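Local coordinates for protein caltubin, EF-hand (Lymnaea stagnalis, PDB 6VAN) that binds divalent metal ions in EF-hand loops, here occupied by strontium and presumably by calcium in the snail, at residues 21-26 with 59-64; 28-33 with 40-45; 34-39 with 105-110; 82-87 with 133-138. All coordinates share one frame; numbering follows the deposited sequence.

Overall arrangement
Starting from the N terminus, interaction 1 closes a long loop by pairing the short strands 23-24 and 60-61, which join two metal-binding loops. Nested inside it, interaction 2 packs helix 26-34 against the start of helix 42-52 and touches interaction 1 through Val29, Glu28 and the Phe26 ring. Interaction 3 starts from the turn between those two helices and reaches 105-110, so it crosses interactions 1, 2 and 4 and joins the first half of the chain to the second. Interaction 4 opens after interaction 1 has closed, ties helix 77-87 to the last helix, 135-138, and meets interactions 2 and 3 mainly through Leu86.

Interaction 1. Residues 21-26 with 59-64. With SR (strontium ion), chain C; SR (strontium ion), chain D.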
loop_
_atom_site.group_PDB
_atom_site.type_symbol
_atom_site.label_atom_id
_atom_site.label_comp_id
_atom_site.label_asym_id
_atom_site.label_seq_id
_atom_site.Cartn_x
_atom_site.Cartn_y
_atom_site.Cartn_z
ATOM N N ASP A 21 -11.898 14.647 -9.111
ATOM C CA ASP A 21 -11.483 15.525 -10.240
ATOM C C ASP A 21 -10.660 14.707 -11.249
ATOM O O ASP A 21 -10.320 15.247 -12.308
ATOM C CB ASP A 21 -10.756 16.786 -9.741
ATOM C CG ASP A 21 -9.573 16.505 -8.840
ATOM O OD1 ASP A 21 -8.699 15.696 -9.250
ATOM O OD2 ASP A 21 -9.544 17.073 -7.693
ATOM N N GLY A 22 -10.342 13.451 -10.914
ATOM C CA GLY A 22 -9.628 12.507 -11.797
ATOM C C GLY A 22 -8.145 12.409 -11.469
ATOM O O GLY A 22 -7.462 11.556 -12.064
ATOM N N GLN A 23 -7.638 13.271 -10.581
ATOM C CA GLN A 23 -6.209 13.321 -10.189
ATOM C C GLN A 23 -6.060 13.163 -8.671
ATOM O O GLN A 23 -6.905 13.730 -7.895
ATOM C CB GLN A 23 -5.578 14.657 -10.592
ATOM C CG GLN A 23 -5.599 14.922 -12.090
ATOM C CD GLN A 23 -4.484 15.851 -12.500
ATOM O OE1 GLN A 23 -4.135 16.783 -11.786
ATOM N NE2 GLN A 23 -3.906 15.593 -13.662
ATOM N N SER A 24 -5.038 12.412 -8.266
ATOM C CA SER A 24 -4.526 12.377 -6.879
ATOM C C SER A 24 -3.218 13.158 -6.868
ATOM O O SER A 24 -2.211 12.697 -7.434
ATOM C CB SER A 24 -4.382 10.982 -6.354
ATOM O OG SER A 24 -4.213 11.007 -4.940
ATOM N N THR A 25 -3.316 14.397 -6.362
ATOM C CA THR A 25 -2.189 15.331 -6.211
ATOM C C THR A 25 -1.463 15.010 -4.904
ATOM O O THR A 25 -1.984 14.205 -4.104
ATOM C CB THR A 25 -2.662 16.793 -6.241
ATOM O OG1 THR A 25 -3.541 17.016 -5.140
ATOM C CG2 THR A 25 -3.377 17.150 -7.527
ATOM N N PHE A 26 -0.316 15.648 -4.708
ATOM C CA PHE A 26 0.640 15.400 -3.596
ATOM C C PHE A 26 -0.069 15.265 -2.242
ATOM O O PHE A 26 0.083 14.230 -1.574
ATOM C CB PHE A 26 1.662 16.533 -3.527
ATOM C CG PHE A 26 2.757 16.243 -2.539
ATOM C CD1 PHE A 26 3.854 15.485 -2.916
ATOM C CD2 PHE A 26 2.663 16.682 -1.232
ATOM C CE1 PHE A 26 4.848 15.183 -1.998
ATOM C CE2 PHE A 26 3.661 16.385 -0.318
ATOM C CZ PHE A 26 4.747 15.635 -0.706
ATOM N N ALA A 59 1.110 13.897 -10.772
ATOM C CA ALA A 59 -0.141 13.461 -10.124
ATOM C C ALA A 59 -0.470 12.042 -10.598
ATOM O O ALA A 59 0.038 11.642 -11.680
ATOM C CB ALA A 59 -1.259 14.410 -10.447
ATOM N N ILE A 60 -1.216 11.291 -9.797
ATOM C CA ILE A 60 -1.750 9.977 -10.261
ATOM C C ILE A 60 -3.109 10.251 -10.900
ATOM O O ILE A 60 -4.002 10.698 -10.208
ATOM C CB ILE A 60 -1.866 8.932 -9.134
ATOM C CG1 ILE A 60 -0.521 8.693 -8.426
ATOM C CG2 ILE A 60 -2.452 7.637 -9.689
ATOM C CD1 ILE A 60 -0.611 7.847 -7.182
ATOM N N ASP A 61 -3.217 9.972 -12.202
ATOM C CA ASP A 61 -4.450 10.184 -12.981
ATOM C C ASP A 61 -5.252 8.884 -12.935
ATOM O O ASP A 61 -4.670 7.844 -13.248
ATOM C CB ASP A 61 -4.069 10.621 -14.382
ATOM C CG ASP A 61 -3.277 11.919 -14.352
ATOM O OD1 ASP A 61 -3.904 12.960 -14.102
ATOM O OD2 ASP A 61 -2.094 11.870 -14.655
ATOM N N PHE A 62 -6.530 8.932 -12.584
ATOM C CA PHE A 62 -7.374 7.712 -12.622
ATOM C C PHE A 62 -7.234 7.077 -14.008
ATOM O O PHE A 62 -6.950 5.901 -14.109
ATOM C CB PHE A 62 -8.831 7.996 -12.289
ATOM C CG PHE A 62 -9.671 6.754 -12.343
ATOM C CD1 PHE A 62 -9.563 5.793 -11.350
ATOM C CD2 PHE A 62 -10.505 6.503 -13.415
ATOM C CE1 PHE A 62 -10.295 4.618 -11.428
ATOM C CE2 PHE A 62 -11.237 5.324 -13.487
ATOM C CZ PHE A 62 -11.142 4.398 -12.482
ATOM N N VAL A 63 -7.401 7.875 -15.056
ATOM C CA VAL A 63 -7.110 7.409 -16.436
ATOM C C VAL A 63 -5.999 8.278 -17.014
ATOM O O VAL A 63 -6.066 9.506 -16.911
ATOM C CB VAL A 63 -8.385 7.359 -17.301
ATOM C CG1 VAL A 63 -9.192 6.124 -16.971
ATOM C CG2 VAL A 63 -9.248 8.580 -17.149
ATOM N N PRO A 64 -4.960 7.685 -17.640
ATOM C CA PRO A 64 -4.846 6.229 -17.832
ATOM C C PRO A 64 -4.175 5.431 -16.700
ATOM O O PRO A 64 -4.210 4.221 -16.737
ATOM C CB PRO A 64 -3.900 6.129 -19.027
ATOM C CG PRO A 64 -2.992 7.320 -18.857
ATOM C CD PRO A 64 -3.890 8.413 -18.326
HETATM SR SR SR C . -7.779 15.564 -6.698
HETATM SR SR SR D . 0.145 11.476 -14.067
HETATM O O HOH W 1 -8.173 10.721 -14.824
HETATM O O HOH W 2 -6.576 13.148 -14.659
HETATM O O HOH W 3 -6.471 17.451 -8.010
#
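Two strontium ions sit beyond this short antiparallel pairing, one held by each segment. Asp21 grips the chain C ion with both carboxylate oxygens, and the carbonyl of Gln23 adds a ligand, O at 2.4 Å from the ion. The chain D ion takes Ala59 O and Asp61 OD2, the latter at 2.4 Å. Asp61 splits its carboxylate: its other oxygen, OD1, turns to Gln23 and accepts a bent bond from NE2 at 2.7 Å on its syn lone pair, the side chains lying side by side and OD1 31° out of the amide plane.

The backbone sets this up. Ser24 and Ile60 form the hydrogen-bonded pair, Ser24 N to Ile60 O at 2.8 Å and nearly straight, with Ile60 N returning a bond to Ser24 O. Gln23 and Asp61 are the non-hydrogen-bonded pair beside it. Gly22 O receives Phe62 N at 2.8 Å, and the positive phi of Gly22 (100°) is one a side chain would tolerate poorly. Asp21, its CG in the crowded position between N and C (chi1 54°), uses OD1 again to accept from Gln23 N at 3.0 Å, an Asx turn.

This is the strand pairing that couples two EF-hand loops. Asp17 and Glu28 help complete the first site, and Asp53, Asn55, Asn57 and Glu65 the second. On the face of Ser24 and Ile60, both side chains meet Phe12 of helix 5-15 and Val29 of helix 26-34, while Ile60 also rests on Phe48 and Arg52 of helix 42-52.

Interaction 2. Residues 28-33 with 40-45; sequences EVKNYI and VTDQTV. With SR (strontium ion), chain G; SR (strontium ion), chain C.
Val45 is the hub where the two helices meet, and its two methyls point at different neighbours. CG1, anti to the backbone N, reaches Val29 CG1 at 3.9 Å as the valines slide past each other in opposite directions. CG2 lies against the backbone and aliphatic stem of Lys30, 3.9 Å from its CG, with the lysine crossing at about a right angle. A second right-angled crossing lies one turn on, where Ile33 CG2 meets Val40 CG2 at 3.7 Å.

Lys30 leaves its helix with CG anti to the backbone N (chi1 -166°) and runs out extended, crossing Asp42 obliquely. Its NZ ends 2.3 Å from Asp42 OD1, on the syn lone pair, a salt bridge modelled very short.

Thr41 N-caps helix 42-52: its OG1 accepts from Thr44 N at 3.1 Å and from the Thr44 hydroxyl. Thr44 OG1 is also a distant ligand, 3.1 Å from the chain G strontium, and its CG2 touches Leu86 of helix 77-87. Without hydroxyl and CG2, an alanine here would probably weaken the grip on that ion, lose the second bond to Thr41 and loosen the Leu86 packing.

Glu28, in the first turn of the exiting helix 26-34 of its EF-hand, holds the chain C ion with both carboxylate oxygens. Val29, Lys30 and Ile33 carry the packing, so the seam is apolar inside with a charge pair at its more exposed end.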
loop_
_atom_site.group_PDB
_atom_site.type_symbol
_atom_site.label_atom_id
_atom_site.label_comp_id
_atom_site.label_asym_id
_atom_site.label_seq_id
_atom_site.Cartn_x
_atom_site.Cartn_y
_atom_site.Cartn_z
ATOM N N GLU A 28 -3.038 14.817 -1.419
ATOM C CA GLU A 28 -4.068 13.758 -1.403
ATOM C C GLU A 28 -3.392 12.412 -1.177
ATOM O O GLU A 28 -3.876 11.656 -0.307
ATOM C CB GLU A 28 -4.814 13.758 -2.716
ATOM C CG GLU A 28 -5.396 15.109 -3.038
ATOM C CD GLU A 28 -6.109 15.099 -4.367
ATOM O OE1 GLU A 28 -5.498 15.586 -5.376
ATOM O OE2 GLU A 28 -7.226 14.606 -4.395
ATOM N N VAL A 29 -2.280 12.173 -1.878
ATOM C CA VAL A 29 -1.505 10.906 -1.722
ATOM C C VAL A 29 -0.934 10.929 -0.304
ATOM O O VAL A 29 -0.991 9.909 0.367
ATOM C CB VAL A 29 -0.430 10.732 -2.800
ATOM C CG1 VAL A 29 0.436 9.499 -2.555
ATOM C CG2 VAL A 29 -1.057 10.671 -4.191
ATOM N N LYS A 30 -0.454 12.078 0.169
ATOM C CA LYS A 30 0.135 12.215 1.532
ATOM C C LYS A 30 -0.909 11.900 2.597
ATOM O O LYS A 30 -0.597 11.095 3.474
ATOM C CB LYS A 30 0.720 13.609 1.731
ATOM C CG LYS A 30 1.613 13.714 2.948
ATOM C CD LYS A 30 2.459 14.938 2.945
ATOM C CE LYS A 30 3.296 15.069 4.195
ATOM N NZ LYS A 30 4.038 16.350 4.179
ATOM N N ASN A 31 -2.106 12.473 2.516
ATOM C CA ASN A 31 -3.214 12.225 3.471
ATOM C C ASN A 31 -3.598 10.741 3.433
ATOM O O ASN A 31 -3.907 10.191 4.499
ATOM C CB ASN A 31 -4.357 13.199 3.209
ATOM C CG ASN A 31 -4.083 14.555 3.823
ATOM O OD1 ASN A 31 -2.988 14.800 4.341
ATOM N ND2 ASN A 31 -5.071 15.437 3.786
ATOM N N TYR A 32 -3.509 10.119 2.261
ATOM C CA TYR A 32 -3.713 8.661 2.079
ATOM C C TYR A 32 -2.667 7.882 2.897
ATOM O O TYR A 32 -3.036 7.121 3.812
ATOM C CB TYR A 32 -3.682 8.321 0.592
ATOM C CG TYR A 32 -3.558 6.855 0.317
ATOM C CD1 TYR A 32 -4.583 5.996 0.646
ATOM C CD2 TYR A 32 -2.410 6.330 -0.254
ATOM C CE1 TYR A 32 -4.487 4.641 0.384
ATOM C CE2 TYR A 32 -2.292 4.975 -0.514
ATOM C CZ TYR A 32 -3.331 4.133 -0.176
ATOM O OH TYR A 32 -3.243 2.795 -0.426
ATOM N N ILE A 33 -1.385 8.081 2.610
ATOM C CA ILE A 33 -0.301 7.299 3.275
ATOM C C ILE A 33 -0.249 7.661 4.764
ATOM O O ILE A 33 0.084 6.774 5.570
ATOM C CB ILE A 33 1.048 7.493 2.572
ATOM C CG1 ILE A 33 0.991 6.980 1.125
ATOM C CG2 ILE A 33 2.169 6.839 3.364
ATOM C CD1 ILE A 33 2.235 7.233 0.330
ATOM N N VAL A 40 5.213 9.841 7.427
ATOM C CA VAL A 40 5.741 9.621 6.058
ATOM C C VAL A 40 6.378 10.925 5.553
ATOM O O VAL A 40 5.793 12.031 5.760
ATOM C CB VAL A 40 4.658 9.116 5.081
ATOM C CG1 VAL A 40 3.502 10.094 4.901
ATOM C CG2 VAL A 40 5.265 8.748 3.739
ATOM N N THR A 41 7.526 10.794 4.910
ATOM C CA THR A 41 8.280 11.923 4.345
ATOM C C THR A 41 7.656 12.358 3.027
ATOM O O THR A 41 7.019 11.524 2.318
ATOM C CB THR A 41 9.740 11.567 4.117
ATOM O OG1 THR A 41 9.823 10.589 3.099
ATOM C CG2 THR A 41 10.424 11.073 5.371
ATOM N N ASP A 42 7.834 13.628 2.698
ATOM C CA ASP A 42 7.413 14.205 1.410
ATOM C C ASP A 42 8.069 13.444 0.262
ATOM O O ASP A 42 7.386 13.225 -0.749
ATOM C CB ASP A 42 7.723 15.703 1.384
ATOM C CG ASP A 42 6.692 16.534 2.133
ATOM O OD1 ASP A 42 6.006 15.973 3.026
ATOM O OD2 ASP A 42 6.553 17.735 1.799
ATOM N N GLN A 43 9.329 13.024 0.387
ATOM C CA GLN A 43 10.055 12.324 -0.699
ATOM C C GLN A 43 9.476 10.918 -0.919
ATOM O O GLN A 43 9.416 10.468 -2.076
ATOM C CB GLN A 43 11.541 12.215 -0.401
ATOM C CG GLN A 43 12.305 11.460 -1.489
ATOM N N THR A 44 9.082 10.213 0.142
ATOM C CA THR A 44 8.418 8.892 -0.033
ATOM C C THR A 44 7.165 9.096 -0.893
ATOM O O THR A 44 6.941 8.250 -1.818
ATOM C CB THR A 44 8.119 8.209 1.304
ATOM O OG1 THR A 44 9.375 7.812 1.844
ATOM C CG2 THR A 44 7.202 7.022 1.134
ATOM N N VAL A 45 6.351 10.099 -0.529
ATOM C CA VAL A 45 5.075 10.431 -1.222
ATOM C C VAL A 45 5.401 10.700 -2.688
ATOM O O VAL A 45 4.664 10.199 -3.539
ATOM C CB VAL A 45 4.337 11.609 -0.563
ATOM C CG1 VAL A 45 3.153 12.076 -1.413
ATOM C CG2 VAL A 45 3.887 11.260 0.855
HETATM SR SR SR G . 8.726 7.640 4.843
HETATM SR SR SR C . -7.779 15.564 -6.698
HETATM O O HOH W 3 -6.471 17.451 -8.010
HETATM O O HOH W 4 11.632 7.298 5.187
HETATM O O HOH W 5 10.175 7.507 7.136
#

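Interaction 3. Residues 34-39 with 105-110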
loop_
_atom_site.group_PDB
_atom_site.type_symbol
_atom_site.label_atom_id
_atom_site.label_comp_id
_atom_site.label_asym_id
_atom_site.label_seq_id
_atom_site.Cartn_x
_atom_site.Cartn_y
_atom_site.Cartn_z
ATOM N N ARG A 34 -0.581 8.892 5.140
ATOM C CA ARG A 34 -0.483 9.350 6.551
ATOM C C ARG A 34 -1.415 8.548 7.453
ATOM O O ARG A 34 -1.089 8.452 8.649
ATOM C CB ARG A 34 -0.838 10.831 6.677
ATOM C CG ARG A 34 0.371 11.741 6.710
ATOM C CD ARG A 34 -0.028 13.191 6.979
ATOM N NE ARG A 34 1.126 14.051 7.210
ATOM C CZ ARG A 34 1.095 15.380 7.245
ATOM N NH1 ARG A 34 -0.047 16.024 7.054
ATOM N NH2 ARG A 34 2.214 16.062 7.455
ATOM N N ARG A 35 -2.519 8.020 6.921
ATOM C CA ARG A 35 -3.456 7.165 7.685
ATOM C C ARG A 35 -2.647 6.061 8.384
ATOM O O ARG A 35 -2.916 5.820 9.550
ATOM C CB ARG A 35 -4.543 6.580 6.784
ATOM C CG ARG A 35 -5.626 7.580 6.391
ATOM C CD ARG A 35 -6.409 7.207 5.136
ATOM N NE ARG A 35 -6.834 5.801 5.048
ATOM C CZ ARG A 35 -6.236 4.846 4.317
ATOM N NH1 ARG A 35 -5.163 5.109 3.588
ATOM N NH2 ARG A 35 -6.719 3.613 4.324
ATOM N N PHE A 36 -1.660 5.469 7.707
ATOM C CA PHE A 36 -0.957 4.251 8.202
ATOM C C PHE A 36 0.552 4.448 8.363
ATOM O O PHE A 36 1.177 3.593 8.997
ATOM C CB PHE A 36 -1.284 3.054 7.309
ATOM C CG PHE A 36 -1.027 3.213 5.830
ATOM C CD1 PHE A 36 -2.009 3.675 4.968
ATOM C CD2 PHE A 36 0.172 2.808 5.276
ATOM C CE1 PHE A 36 -1.800 3.753 3.601
ATOM C CE2 PHE A 36 0.376 2.889 3.905
ATOM C CZ PHE A 36 -0.591 3.392 3.077
ATOM N N LYS A 37 1.137 5.513 7.835
ATOM C CA LYS A 37 2.519 5.942 8.173
ATOM C C LYS A 37 2.434 7.438 8.453
ATOM O O LYS A 37 2.735 8.257 7.586
ATOM C CB LYS A 37 3.529 5.560 7.079
ATOM C CG LYS A 37 4.988 5.621 7.507
ATOM C CD LYS A 37 6.018 5.047 6.524
ATOM C CE LYS A 37 7.427 4.964 7.098
ATOM N NZ LYS A 37 8.354 4.204 6.235
ATOM N N PRO A 38 1.955 7.838 9.654
ATOM C CA PRO A 38 1.663 9.248 9.942
ATOM C C PRO A 38 2.852 10.199 9.717
ATOM O O PRO A 38 2.626 11.343 9.353
ATOM C CB PRO A 38 1.268 9.243 11.428
ATOM C CG PRO A 38 0.803 7.836 11.721
ATOM C CD PRO A 38 1.597 6.952 10.780
ATOM N N ASP A 39 4.077 9.729 9.945
ATOM C CA ASP A 39 5.307 10.545 9.778
ATOM C C ASP A 39 5.998 10.150 8.469
ATOM O O ASP A 39 7.248 10.100 8.447
ATOM C CB ASP A 39 6.205 10.424 11.012
ATOM C CG ASP A 39 5.526 10.878 12.299
ATOM O OD1 ASP A 39 4.636 11.752 12.214
ATOM O OD2 ASP A 39 5.886 10.356 13.367
ATOM N N GLU A 105 -5.465 -1.756 11.185
ATOM C CA GLU A 105 -6.508 -0.963 11.908
ATOM C C GLU A 105 -6.661 0.385 11.201
ATOM O O GLU A 105 -7.809 0.843 10.965
ATOM C CB GLU A 105 -6.171 -0.834 13.390
ATOM C CG GLU A 105 -6.309 -2.135 14.156
ATOM C CD GLU A 105 -6.403 -2.033 15.673
ATOM O OE1 GLU A 105 -7.224 -1.240 16.147
ATOM O OE2 GLU A 105 -5.733 -2.794 16.366
ATOM N N ALA A 106 -5.556 0.988 10.807
ATOM C CA ALA A 106 -5.544 2.334 10.206
ATOM C C ALA A 106 -6.305 2.364 8.884
ATOM O O ALA A 106 -6.811 3.440 8.540
ATOM C CB ALA A 106 -4.112 2.790 10.033
ATOM N N VAL A 107 -6.382 1.247 8.149
ATOM C CA VAL A 107 -7.062 1.180 6.828
ATOM C C VAL A 107 -8.490 0.641 6.975
ATOM O O VAL A 107 -9.135 0.443 5.947
ATOM C CB VAL A 107 -6.268 0.363 5.799
ATOM C CG1 VAL A 107 -4.842 0.880 5.615
ATOM C CG2 VAL A 107 -6.251 -1.109 6.137
ATOM N N GLY A 108 -8.970 0.443 8.195
ATOM C CA GLY A 108 -10.409 0.230 8.421
ATOM C C GLY A 108 -10.757 -1.138 8.982
ATOM O O GLY A 108 -11.932 -1.443 9.087
HETATM N N MSE A 109 -9.786 -1.937 9.409
HETATM C CA MSE A 109 -10.107 -3.197 10.055
HETATM C C MSE A 109 -10.309 -2.989 11.544
HETATM O O MSE A 109 -9.704 -2.103 12.137
HETATM C CB MSE A 109 -8.996 -4.220 9.842
HETATM C CG MSE A 109 -9.118 -4.903 8.533
HETATM SE SE MSE A 109 -7.878 -6.377 8.361
HETATM C CE MSE A 109 -6.982 -5.658 6.839
ATOM N N SER A 110 -11.162 -3.839 12.131
ATOM C CA SER A 110 -11.347 -3.871 13.567
ATOM C C SER A 110 -10.102 -4.451 14.227
ATOM O O SER A 110 -9.283 -5.090 13.549
ATOM C CB SER A 110 -12.546 -4.710 13.927
ATOM O OG SER A 110 -12.237 -6.075 13.808
#
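Arg35 and Phe36, neighbours in the turn after helix 26-34, both reach the end of helix 97-106, by different side-chain shapes. Phe36 holds CG in the crowded position between backbone N and carbonyl carbon (chi1 54°), which brings ring atom CD1 4.0 Å from Val107 CG1; the backbone approach sets its CB 3.9 Å from Ala106 CB. Arg35 starts with CG anti to the carbonyl carbon and bends at chi3 (44°). That kink carries the guanidinium back over the turn: NH1 donates to Tyr32 O and lies at the edge of the Phe36 ring, in its plane, while NH2 comes 3.5 Å from Val107 CA, the two side chains crossing at about a right angle. Val107 answers with CG1, anti to its own carbonyl carbon, the branch both partners touch.

The helix ends here in a Schellman motif, with Gly108 at positive phi as the C-prime residue, Gly108 N bonded to Glu105 O and Met109 N to Ala104 O. Each segment connects two helices, 26-34 to 42-52 and 97-106 to 111-122, so one EF-hand linker meets another across the two halves of the chain.

Ala106 contributes just its methyl, pressed to 3.3 Å from Arg35 O. Behind it the Phe36 ring continues onto Val103 and Leu86. The extended Lys37 sends NZ the other way, to a salt bridge with Asp91 and to the carbonyls of Lys85 and Asp88.

Interaction 4. Residues 82-87 with 133-138; sequences EWFKLQ and LSLDEF. With SR (strontium ion), chain F.
Phe84 drives deep into the turn that starts helix 135-138. With CG anti to the backbone N, its ring lies under Leu135, whose CB is 4.2 Å from the ring centroid and almost on its normal, a CH-pi contact. At the ring's edge Leu133 O sits in plane, 3.4 Å from CE1, and Phe84 CZ comes equally close to Leu135 N. Phe138 slides past in the opposite direction, its CG 3.7 Å from Phe84 CD1, the rings oblique at 57°. An alanine at Phe84 would probably unseat both Leu135 and Phe138, since the ring they rest on would be gone.

Packing thins toward the far end of the Phe138 ring: Gln87 and Trp83 bury little here, and Trp83 CB grazes Phe138 CZ at 4.4 Å. Gln87 NE2 is a nearer neighbour, 3.5 Å from CZ, donating to Trp83 O from above the carbonyl plane; Gln87 N also bonds that oxygen. Exposed Lys85 and Asp136 stay outside the contact.

Ser134 and Glu137 form a capping box, and Glu137 holds the chain F strontium with both carboxylate oxygens. Through the Phe84 packing the entering helix of one EF-hand meets the exiting helix of its partner, as in paired EF-hand domains.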
loop_
_atom_site.group_PDB
_atom_site.type_symbol
_atom_site.label_atom_id
_atom_site.label_comp_id
_atom_site.label_asym_id
_atom_site.label_seq_id
_atom_site.Cartn_x
_atom_site.Cartn_y
_atom_site.Cartn_z
ATOM N N GLU A 82 7.772 -1.372 -2.085
ATOM C CA GLU A 82 7.112 -0.089 -1.799
ATOM C C GLU A 82 6.119 -0.259 -0.644
ATOM O O GLU A 82 6.143 0.528 0.260
ATOM C CB GLU A 82 6.379 0.379 -3.043
ATOM C CG GLU A 82 5.635 1.689 -2.862
ATOM C CD GLU A 82 5.019 2.174 -4.165
ATOM O OE1 GLU A 82 4.020 1.582 -4.581
ATOM O OE2 GLU A 82 5.551 3.102 -4.745
ATOM N N TRP A 83 5.292 -1.296 -0.679
ATOM C CA TRP A 83 4.315 -1.542 0.417
ATOM C C TRP A 83 5.054 -1.982 1.686
ATOM O O TRP A 83 4.644 -1.642 2.772
ATOM C CB TRP A 83 3.274 -2.570 -0.019
ATOM C CG TRP A 83 2.446 -2.091 -1.165
ATOM C CD1 TRP A 83 2.402 -2.612 -2.419
ATOM C CD2 TRP A 83 1.565 -0.966 -1.168
ATOM N NE1 TRP A 83 1.582 -1.869 -3.204
ATOM C CE2 TRP A 83 1.059 -0.846 -2.472
ATOM C CE3 TRP A 83 1.195 -0.028 -0.205
ATOM C CZ2 TRP A 83 0.140 0.158 -2.811
ATOM C CZ3 TRP A 83 0.293 0.957 -0.543
ATOM C CH2 TRP A 83 -0.232 1.030 -1.823
ATOM N N PHE A 84 6.118 -2.760 1.536
ATOM C CA PHE A 84 6.957 -3.164 2.688
ATOM C C PHE A 84 7.439 -1.898 3.419
ATOM O O PHE A 84 7.258 -1.761 4.639
ATOM C CB PHE A 84 8.130 -4.000 2.194
ATOM C CG PHE A 84 9.027 -4.514 3.300
ATOM C CD1 PHE A 84 8.672 -5.617 4.049
ATOM C CD2 PHE A 84 10.233 -3.873 3.590
ATOM C CE1 PHE A 84 9.508 -6.089 5.054
ATOM C CE2 PHE A 84 11.054 -4.347 4.605
ATOM C CZ PHE A 84 10.681 -5.447 5.335
ATOM N N LYS A 85 8.044 -0.968 2.677
ATOM C CA LYS A 85 8.615 0.260 3.269
ATOM C C LYS A 85 7.510 1.093 3.910
ATOM O O LYS A 85 7.748 1.693 4.977
ATOM C CB LYS A 85 9.405 1.037 2.227
ATOM C CG LYS A 85 10.661 0.291 1.826
ATOM C CD LYS A 85 11.670 1.121 1.126
ATOM C CE LYS A 85 11.206 1.606 -0.212
ATOM N NZ LYS A 85 12.297 2.367 -0.875
ATOM N N LEU A 86 6.339 1.164 3.305
ATOM C CA LEU A 86 5.235 1.977 3.896
ATOM C C LEU A 86 4.724 1.342 5.196
ATOM O O LEU A 86 4.180 2.073 6.020
ATOM C CB LEU A 86 4.130 2.142 2.857
ATOM C CG LEU A 86 4.498 3.029 1.675
ATOM C CD1 LEU A 86 3.338 3.143 0.725
ATOM C CD2 LEU A 86 4.968 4.408 2.118
ATOM N N GLN A 87 4.852 0.027 5.358
ATOM C CA GLN A 87 4.425 -0.682 6.595
ATOM C C GLN A 87 5.544 -0.708 7.636
ATOM O O GLN A 87 5.262 -1.038 8.784
ATOM C CB GLN A 87 3.935 -2.073 6.239
ATOM C CG GLN A 87 2.604 -2.025 5.502
ATOM C CD GLN A 87 2.189 -3.373 4.993
ATOM O OE1 GLN A 87 1.267 -3.998 5.495
ATOM N NE2 GLN A 87 2.879 -3.818 3.955
ATOM N N LEU A 133 8.774 -9.667 9.668
ATOM C CA LEU A 133 9.106 -10.093 8.284
ATOM C C LEU A 133 10.214 -9.223 7.712
ATOM O O LEU A 133 10.132 -8.000 7.772
ATOM C CB LEU A 133 7.881 -9.995 7.391
ATOM C CG LEU A 133 6.647 -10.769 7.851
ATOM C CD1 LEU A 133 5.503 -10.571 6.877
ATOM C CD2 LEU A 133 6.922 -12.244 8.088
ATOM N N SER A 134 11.180 -9.882 7.094
ATOM C CA SER A 134 12.120 -9.228 6.170
ATOM C C SER A 134 11.425 -9.007 4.838
ATOM O O SER A 134 10.353 -9.617 4.589
ATOM C CB SER A 134 13.312 -10.096 5.971
ATOM O OG SER A 134 12.918 -11.289 5.345
ATOM N N LEU A 135 12.042 -8.256 3.929
ATOM C CA LEU A 135 11.483 -8.116 2.577
ATOM C C LEU A 135 11.361 -9.498 1.951
ATOM O O LEU A 135 10.374 -9.778 1.246
ATOM C CB LEU A 135 12.363 -7.200 1.731
ATOM C CG LEU A 135 11.946 -7.055 0.278
ATOM C CD1 LEU A 135 10.558 -6.435 0.119
ATOM C CD2 LEU A 135 12.991 -6.258 -0.472
ATOM N N ASP A 136 12.357 -10.352 2.150
ATOM C CA ASP A 136 12.364 -11.670 1.487
ATOM C C ASP A 136 11.235 -12.581 2.001
ATOM O O ASP A 136 10.759 -13.420 1.250
ATOM C CB ASP A 136 13.737 -12.317 1.607
ATOM C CG ASP A 136 14.643 -11.793 0.511
ATOM O OD1 ASP A 136 14.326 -12.035 -0.675
ATOM O OD2 ASP A 136 15.608 -11.105 0.863
ATOM N N GLU A 137 10.850 -12.438 3.254
ATOM C CA GLU A 137 9.673 -13.155 3.778
ATOM C C GLU A 137 8.397 -12.490 3.240
ATOM O O GLU A 137 7.491 -13.197 2.741
ATOM C CB GLU A 137 9.699 -13.127 5.294
ATOM C CG GLU A 137 10.776 -14.013 5.907
ATOM C CD GLU A 137 10.949 -13.825 7.395
ATOM O OE1 GLU A 137 10.848 -12.677 7.889
ATOM O OE2 GLU A 137 11.175 -14.811 8.090
ATOM N N PHE A 138 8.311 -11.180 3.368
ATOM C CA PHE A 138 7.113 -10.421 2.966
ATOM C C PHE A 138 6.735 -10.715 1.513
ATOM O O PHE A 138 5.556 -10.913 1.173
ATOM C CB PHE A 138 7.380 -8.943 3.149
ATOM C CG PHE A 138 6.263 -8.044 2.727
ATOM C CD1 PHE A 138 5.159 -7.881 3.536
ATOM C CD2 PHE A 138 6.327 -7.338 1.552
ATOM C CE1 PHE A 138 4.127 -7.040 3.146
ATOM C CE2 PHE A 138 5.308 -6.485 1.179
ATOM C CZ PHE A 138 4.217 -6.328 1.989
HETATM SR SR SR F . 11.287 -13.330 10.325
HETATM O O HOH W 6 13.170 -11.659 10.461
HETATM O O HOH W 7 13.827 -13.620 9.030
#